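Local atomic coordinates of chitin deacetylase 1 (PDB entry 5ZNT), a protein that removes acetyl groups from the N-acetylglucosamine residues of chitin, a zinc-dependent hydrolysis that yields chitosan and acetate. Residues A87-H92 with N334-V339. Sequence-based numbering, arbitrary orientation.
With NAG (2-acetamido-2-deoxy-beta-D-glucopyranose), chain B; NAG (2-acetamido-2-deoxy-beta-D-glucopyranose), chain C.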
ATOM      1  N   ALA A  87      17.944   0.842  -4.329  1.00 19.67           N
ATOM      2  CA  ALA A  87      16.802   1.429  -5.022  1.00 20.39           C
ATOM      3  C   ALA A  87      15.665   1.708  -4.055  1.00 21.12           C
ATOM      4  O   ALA A  87      14.997   2.747  -4.161  1.00 20.84           O
ATOM      5  CB  ALA A  87      16.343   0.506  -6.156  1.00 18.25           C
ATOM      6  N   VAL A  88      15.404   0.772  -3.128  1.00 19.23           N
ATOM      7  CA  VAL A  88      14.424   1.011  -2.076  1.00 16.85           C
ATOM      8  C   VAL A  88      14.792   2.282  -1.311  1.00 18.14           C
ATOM      9  O   VAL A  88      13.945   3.137  -1.038  1.00 18.53           O
ATOM     10  CB  VAL A  88      14.345  -0.217  -1.135  1.00 16.85           C
ATOM     11  CG1 VAL A  88      13.562   0.096   0.103  1.00 15.09           C
ATOM     12  CG2 VAL A  88      13.710  -1.459  -1.856  1.00 12.56           C
ATOM     13  N   GLN A  89      16.070   2.417  -0.967  1.00 17.08           N
ATOM     14  CA  GLN A  89      16.546   3.583  -0.226  1.00 17.96           C
ATOM     15  C   GLN A  89      16.326   4.867  -1.010  1.00 18.46           C
ATOM     16  O   GLN A  89      15.920   5.889  -0.443  1.00 19.62           O
ATOM     17  CB  GLN A  89      18.030   3.409   0.101  1.00 19.49           C
ATOM     18  CG  GLN A  89      18.649   4.579   0.877  1.00 19.92           C
ATOM     19  CD  GLN A  89      20.118   4.311   1.208  1.00 20.89           C
ATOM     20  OE1 GLN A  89      20.819   3.610   0.478  1.00 22.03           O
ATOM     21  NE2 GLN A  89      20.579   4.875   2.303  1.00 25.55           N
ATOM     22  N   GLU A  90      16.572   4.828  -2.316  1.00 18.07           N
ATOM     23  CA  GLU A  90      16.419   6.022  -3.132  1.00 20.79           C
ATOM     24  C   GLU A  90      14.946   6.384  -3.307  1.00 24.80           C
ATOM     25  O   GLU A  90      14.571   7.562  -3.255  1.00 20.40           O
ATOM     26  CB  GLU A  90      17.100   5.795  -4.482  1.00 20.59           C
ATOM     27  CG  GLU A  90      16.946   6.938  -5.455  1.00 22.24           C
ATOM     28  CD  GLU A  90      17.735   8.187  -5.049  1.00 31.14           C
ATOM     29  OE1 GLU A  90      17.619   9.185  -5.790  1.00 33.36           O
ATOM     30  OE2 GLU A  90      18.448   8.187  -4.003  1.00 26.66           O
ATOM     31  N   THR A  91      14.103   5.373  -3.511  1.00 17.58           N
ATOM     32  CA  THR A  91      12.662   5.580  -3.558  1.00 18.18           C
ATOM     33  C   THR A  91      12.163   6.254  -2.282  1.00 20.05           C
ATOM     34  O   THR A  91      11.345   7.180  -2.337  1.00 18.11           O
ATOM     35  CB  THR A  91      11.987   4.219  -3.774  1.00 19.78           C
ATOM     36  OG1 THR A  91      12.389   3.695  -5.047  1.00 18.19           O
ATOM     37  CG2 THR A  91      10.467   4.306  -3.694  1.00 20.56           C
ATOM     38  N   HIS A  92      12.640   5.792  -1.126  1.00 14.98           N
ATOM     39  CA  HIS A  92      12.281   6.390   0.154  1.00 16.36           C
ATOM     40  C   HIS A  92      12.829   7.815   0.258  1.00 22.98           C
ATOM     41  O   HIS A  92      12.113   8.732   0.684  1.00 21.84           O
ATOM     42  CB  HIS A  92      12.822   5.506   1.277  1.00 17.10           C
ATOM     43  CG  HIS A  92      12.375   5.897   2.657  1.00 23.61           C
ATOM     44  ND1 HIS A  92      13.077   6.784   3.447  1.00 23.67           N
ATOM     45  CD2 HIS A  92      11.333   5.476   3.407  1.00 21.24           C
ATOM     46  CE1 HIS A  92      12.475   6.907   4.616  1.00 23.23           C
ATOM     47  NE2 HIS A  92      11.413   6.122   4.621  1.00 22.50           N
ATOM     48  N   ASN A 334      21.351  14.122  -4.132  1.00 34.14           N
ATOM     49  CA  ASN A 334      22.124  13.001  -4.630  1.00 37.79           C
ATOM     50  C   ASN A 334      21.748  11.712  -3.906  1.00 29.09           C
ATOM     51  O   ASN A 334      21.325  11.747  -2.747  1.00 31.64           O
ATOM     52  CB  ASN A 334      23.626  13.253  -4.447  1.00 36.92           C
ATOM     53  CG  ASN A 334      24.103  14.476  -5.199  1.00 47.01           C
ATOM     54  OD1 ASN A 334      23.663  14.748  -6.313  1.00 40.16           O
ATOM     55  ND2 ASN A 334      24.992  15.228  -4.583  1.00 43.96           N
ATOM     56  N   PRO A 335      21.921  10.565  -4.552  1.00 30.37           N
ATOM     57  CA  PRO A 335      21.667   9.281  -3.873  1.00 30.21           C
ATOM     58  C   PRO A 335      22.625   9.065  -2.713  1.00 33.46           C
ATOM     59  O   PRO A 335      23.691   9.677  -2.633  1.00 27.75           O
ATOM     60  CB  PRO A 335      21.893   8.239  -4.976  1.00 31.55           C
ATOM     61  CG  PRO A 335      22.735   8.920  -5.986  1.00 41.45           C
ATOM     62  CD  PRO A 335      22.333  10.382  -5.953  1.00 33.99           C
ATOM     63  N   ALA A 336      22.222   8.177  -1.800  1.00 27.18           N
ATOM     64  CA  ALA A 336      23.009   7.934  -0.593  1.00 27.38           C
ATOM     65  C   ALA A 336      24.401   7.408  -0.912  1.00 31.34           C
ATOM     66  O   ALA A 336      25.338   7.626  -0.135  1.00 35.34           O
ATOM     67  CB  ALA A 336      22.281   6.950   0.332  1.00 28.97           C
ATOM     68  N   CYS A 337      24.553   6.673  -2.008  1.00 29.77           N
ATOM     69  CA  CYS A 337      25.867   6.237  -2.455  1.00 32.09           C
ATOM     70  C   CYS A 337      25.840   6.181  -3.972  1.00 34.83           C
ATOM     71  O   CYS A 337      24.805   5.870  -4.567  1.00 31.99           O
ATOM     72  CB  CYS A 337      26.267   4.867  -1.861  1.00 36.07           C
ATOM     73  SG  CYS A 337      25.327   3.398  -2.463  1.00 34.62           S
ATOM     74  N   TRP A 338      26.983   6.490  -4.591  1.00 42.49           N
ATOM     75  CA  TRP A 338      27.039   6.605  -6.045  1.00 39.50           C
ATOM     76  C   TRP A 338      27.086   5.244  -6.723  1.00 40.54           C
ATOM     77  O   TRP A 338      26.445   5.043  -7.758  1.00 41.04           O
ATOM     78  CB  TRP A 338      28.255   7.439  -6.464  1.00 46.43           C
ATOM     79  CG  TRP A 338      28.123   8.904  -6.150  1.00 51.84           C
ATOM     80  CD1 TRP A 338      28.850   9.625  -5.236  1.00 51.95           C
ATOM     81  CD2 TRP A 338      27.196   9.826  -6.745  1.00 46.08           C
ATOM     82  NE1 TRP A 338      28.431  10.938  -5.231  1.00 55.49           N
ATOM     83  CE2 TRP A 338      27.419  11.087  -6.144  1.00 49.75           C
ATOM     84  CE3 TRP A 338      26.197   9.706  -7.725  1.00 44.18           C
ATOM     85  CZ2 TRP A 338      26.688  12.220  -6.498  1.00 52.03           C
ATOM     86  CZ3 TRP A 338      25.470  10.828  -8.075  1.00 44.22           C
ATOM     87  CH2 TRP A 338      25.719  12.072  -7.464  1.00 52.17           C
ATOM     88  N   VAL A 339      27.854   4.309  -6.181  1.00 37.19           N
ATOM     89  CA  VAL A 339      27.962   2.962  -6.724  1.00 41.30           C
ATOM     90  C   VAL A 339      27.650   1.977  -5.606  1.00 40.70           C
ATOM     91  O   VAL A 339      28.483   1.727  -4.731  1.00 34.45           O
ATOM     92  CB  VAL A 339      29.354   2.697  -7.327  1.00 48.41           C
ATOM     93  CG1 VAL A 339      29.333   1.400  -8.149  1.00 41.83           C
ATOM     94  CG2 VAL A 339      29.795   3.886  -8.174  1.00 41.60           C
TER
HETATM   95  C1  NAG B   2      22.736   3.147  -9.767  1.00 63.07           C
HETATM   96  C2  NAG B   2      22.973   4.586  -9.265  1.00 51.92           C
HETATM   97  C3  NAG B   2      23.873   5.380 -10.218  1.00 72.28           C
HETATM   98  C4  NAG B   2      25.077   4.572 -10.683  1.00 77.65           C
HETATM   99  C5  NAG B   2      24.644   3.186 -11.137  1.00 72.32           C
HETATM  100  C6  NAG B   2      25.808   2.286 -11.473  1.00 61.04           C
HETATM  101  C7  NAG B   2      21.316   5.813  -7.944  1.00 59.14           C
HETATM  102  C8  NAG B   2      19.963   6.471  -7.938  1.00 37.14           C
HETATM  103  N2  NAG B   2      21.699   5.269  -9.100  1.00 53.36           N
HETATM  104  O3  NAG B   2      24.338   6.536  -9.527  1.00 64.82           O
HETATM  105  O4  NAG B   2      25.720   5.250 -11.758  1.00 73.96           O
HETATM  106  O5  NAG B   2      23.941   2.554 -10.067  1.00 63.30           O
HETATM  107  O6  NAG B   2      25.969   2.174 -12.879  1.00 82.38           O
HETATM  108  O7  NAG B   2      22.026   5.769  -6.945  1.00 66.27           O
HETATM  109  C1  NAG C   1      20.262  -1.014  -7.813  1.00 26.92           C
HETATM  110  C2  NAG C   1      20.811  -1.030  -9.226  1.00 31.97           C
HETATM  111  C3  NAG C   1      21.800   0.122  -9.400  1.00 35.65           C
HETATM  112  C4  NAG C   1      21.173   1.446  -8.965  1.00 40.16           C
HETATM  113  C5  NAG C   1      20.498   1.307  -7.603  1.00 29.40           C
HETATM  114  C6  NAG C   1      19.690   2.521  -7.207  1.00 30.56           C
HETATM  115  C7  NAG C   1      20.759  -3.397  -9.915  1.00 34.16           C
HETATM  116  C8  NAG C   1      21.599  -4.578 -10.306  1.00 36.63           C
HETATM  117  N2  NAG C   1      21.433  -2.295  -9.576  1.00 29.39           N
HETATM  118  O3  NAG C   1      22.194   0.149 -10.764  1.00 45.62           O
HETATM  119  O4  NAG C   1      22.176   2.414  -8.682  1.00 57.53           O
HETATM  120  O5  NAG C   1      19.608   0.188  -7.595  1.00 25.70           O
HETATM  121  O6  NAG C   1      18.753   2.857  -8.221  1.00 37.57           O
HETATM  122  O7  NAG C   1      19.520  -3.451  -9.877  1.00 34.35           O
HETATM  123  O   HOH W   1      19.711   6.953  -2.137  1.00 24.41           O
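Gln89 and Glu90, on successive positions of one helix, meet Ala336 and Pro335 of a surface loop in a small contact that illustrates how water and sugar can supplement sparse direct packing. The van der Waals part is thin. Gln89 carries CG anti to its backbone N (chi1 180°) and runs on extended, which lays its amide end against the methyl of Ala336, NE2 to CB 3.3 Å. Beside it, the carboxylate of Glu90 comes up to Pro335, with OE2 3.4 Å from CA. A bend at chi2 (70°) swings this carboxylate out of line with the first part of its chain.

The polar link is indirect. A single water donates to Glu90 OE2 at 2.6 Å and accepts from the backbone N of Ala336 at 2.8 Å, while Glu90 OE1 forms a salt bridge with Arg93, which should favour the charged form. With an alanine here the carboxylate is gone, which would probably cost Arg93 this salt bridge and the water its hold on the helix.

In the fold, helix 85-93 is the connection of a beta-alpha-beta crossover between parallel strands 75-78 and 97-100 of the polysaccharide deacetylase (carbohydrate esterase 4) domain, the catalytic part of the protein; Val88, Thr91 and His92 pack on Ile98. The loop precedes strand 341-345 and is tied down by the Cys337–Cys360 disulfide.

Carbohydrate contacts extend the interface. Two linked NAG units belong to the glycan on Asn84. The inner one (chain C) passes Ala87, O5 lying 3.6 Å from CB. The outer one (chain B) sets its acetamido methyl C8 3.9 Å from Glu90 CG, and its O7 3.2 Å from Pro335 CB, bridging helix and loop. Its O3 donates to Trp338 O across 3.1 Å and also sits at the edge of the indole, near the ring plane.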